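Local coordinates for uncharacterized protein (Pyrococcus furiosus, PDB 4XM2) that is uncharacterised but probably acts as a zinc-dependent deacetylase of the GlcNAc-PI de-N-acetylase family, removing acetyl groups from N-acetylated sugars, at residues E38-D43 against E146-H151. Residues are numbered along the deposited sequence; the frame is centred on the assembly and turned at random.
Sequences EPHPDD and ESHPDH. With ZN (zinc ion), chain J.
Pro-39 lays its ring over one face of the His-151 imidazole, CG standing 3.7 Å above the ring centroid in a CH-pi contact. At the edge of that imidazole, NE2 of His-151 binds zinc at 2.3 Å. His-40, in the loop after strand 33-38, through ND1 (2.2 Å) and Asp-43, at the start of helix 43-57, through OD2 (2.4 Å) are the other protein ligands; two waters make five. Asp-43 OD2 also accepts the backbone N-H of His-40, while its OD1 is hydrogen-bonded to Tyr-191 OH. In His-40, chi1 (-57°, CG anti to the carbonyl carbon) carries the ring to the metal, and chi2 near 106° turns ND1 to zinc and NE2 to the anti lone pair of Asp-150 OD2, 3.0 Å from NE2. Thr-112 and Leu-114 hold that carboxylate by their backbone N-H groups. The edge of His-40 meets the face of His-148, planes at 60°, and His-148 NE2 adds a weak bond to Asp-150 OD2. An alanine in place of His-148 would probably leave this edge of His-40 less firmly packed and cost OD2 its weak third donor. Here a second-shell carboxylate orients a metal ligand, consistent with a metal-activated water in this deacetylase family.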
# COMPACT_ATOMS: atom_id res chain seq x y z
N GLU D 38 -12.29 10.89 18.20
CA GLU D 38 -13.45 10.82 17.34
C GLU D 38 -13.07 10.61 15.88
O GLU D 38 -12.03 11.12 15.43
CB GLU D 38 -14.39 12.05 17.47
CG GLU D 38 -13.72 13.38 17.27
CD GLU D 38 -14.70 14.55 17.31
OE1 GLU D 38 -15.86 14.35 17.71
OE2 GLU D 38 -14.30 15.67 16.93
N PRO D 39 -13.88 9.84 15.13
CA PRO D 39 -13.60 9.63 13.66
C PRO D 39 -13.84 10.87 12.81
O PRO D 39 -13.09 11.12 11.86
CB PRO D 39 -14.58 8.54 13.26
CG PRO D 39 -15.02 7.89 14.62
CD PRO D 39 -14.93 8.93 15.65
N HIS D 40 -14.89 11.63 13.14
CA HIS D 40 -15.25 12.85 12.40
C HIS D 40 -15.56 13.96 13.40
O HIS D 40 -15.78 13.66 14.56
CB HIS D 40 -16.50 12.63 11.54
CG HIS D 40 -16.37 11.51 10.57
ND1 HIS D 40 -17.00 10.30 10.76
CD2 HIS D 40 -15.59 11.37 9.46
CE1 HIS D 40 -16.65 9.48 9.77
NE2 HIS D 40 -15.79 10.10 8.99
N PRO D 41 -15.60 15.22 12.93
CA PRO D 41 -16.20 16.32 13.69
C PRO D 41 -17.66 16.06 13.97
O PRO D 41 -18.47 16.00 13.01
CB PRO D 41 -16.10 17.52 12.73
CG PRO D 41 -15.00 17.13 11.72
CD PRO D 41 -15.11 15.63 11.61
N ASP D 42 -17.98 15.92 15.25
CA ASP D 42 -19.34 15.64 15.74
C ASP D 42 -19.50 14.31 16.45
O ASP D 42 -20.51 14.12 17.12
CB ASP D 42 -20.46 15.89 14.69
CG ASP D 42 -20.70 14.68 13.70
OD1 ASP D 42 -20.20 13.56 13.94
OD2 ASP D 42 -21.42 14.89 12.68
N ASP D 43 -18.53 13.40 16.37
CA ASP D 43 -18.78 12.10 17.03
C ASP D 43 -18.68 12.10 18.53
O ASP D 43 -19.54 11.51 19.19
CB ASP D 43 -17.98 10.94 16.44
CG ASP D 43 -18.42 10.63 15.06
OD1 ASP D 43 -19.55 10.15 14.90
OD2 ASP D 43 -17.63 10.92 14.13
N GLU D 146 -21.79 -1.71 11.76
CA GLU D 146 -21.10 -0.43 11.57
C GLU D 146 -20.42 -0.45 10.20
O GLU D 146 -19.52 -1.25 9.92
CB GLU D 146 -20.06 -0.24 12.65
CG GLU D 146 -19.29 1.11 12.53
CD GLU D 146 -20.17 2.29 12.19
OE1 GLU D 146 -20.15 2.76 11.03
OE2 GLU D 146 -20.87 2.77 13.11
N SER D 147 -20.86 0.45 9.36
CA SER D 147 -20.48 0.43 7.98
C SER D 147 -19.52 1.52 7.62
O SER D 147 -19.11 1.60 6.48
CB SER D 147 -21.76 0.58 7.12
OG SER D 147 -22.41 -0.68 7.19
N HIS D 148 -19.16 2.39 8.56
CA HIS D 148 -18.14 3.36 8.20
C HIS D 148 -16.72 2.89 8.51
O HIS D 148 -16.35 2.82 9.68
CB HIS D 148 -18.36 4.73 8.86
CG HIS D 148 -17.80 5.86 8.06
ND1 HIS D 148 -18.57 6.92 7.63
CD2 HIS D 148 -16.57 6.05 7.53
CE1 HIS D 148 -17.83 7.74 6.90
NE2 HIS D 148 -16.61 7.23 6.81
N PRO D 149 -15.88 2.67 7.47
CA PRO D 149 -14.51 2.21 7.76
C PRO D 149 -13.75 3.12 8.70
O PRO D 149 -13.01 2.60 9.53
CB PRO D 149 -13.82 2.18 6.38
CG PRO D 149 -14.63 3.05 5.54
CD PRO D 149 -16.06 2.87 6.03
N ASP D 150 -13.91 4.44 8.55
CA ASP D 150 -13.28 5.44 9.44
C ASP D 150 -13.63 5.18 10.91
O ASP D 150 -12.82 5.46 11.79
CB ASP D 150 -13.78 6.88 9.13
CG ASP D 150 -13.26 7.47 7.79
OD1 ASP D 150 -12.31 6.94 7.20
OD2 ASP D 150 -13.81 8.52 7.32
N HIS D 151 -14.83 4.65 11.17
CA HIS D 151 -15.29 4.37 12.54
C HIS D 151 -14.65 3.12 13.05
O HIS D 151 -14.01 3.09 14.10
CB HIS D 151 -16.83 4.22 12.62
CG HIS D 151 -17.53 5.52 12.81
ND1 HIS D 151 -18.31 5.77 13.93
CD2 HIS D 151 -17.50 6.67 12.09
CE1 HIS D 151 -18.75 7.02 13.86
NE2 HIS D 151 -18.29 7.58 12.76
ZN ZN J . -18.52 9.80 12.23
O HOH W 1 -20.09 11.55 12.20
O HOH W 2 -20.03 9.76 10.76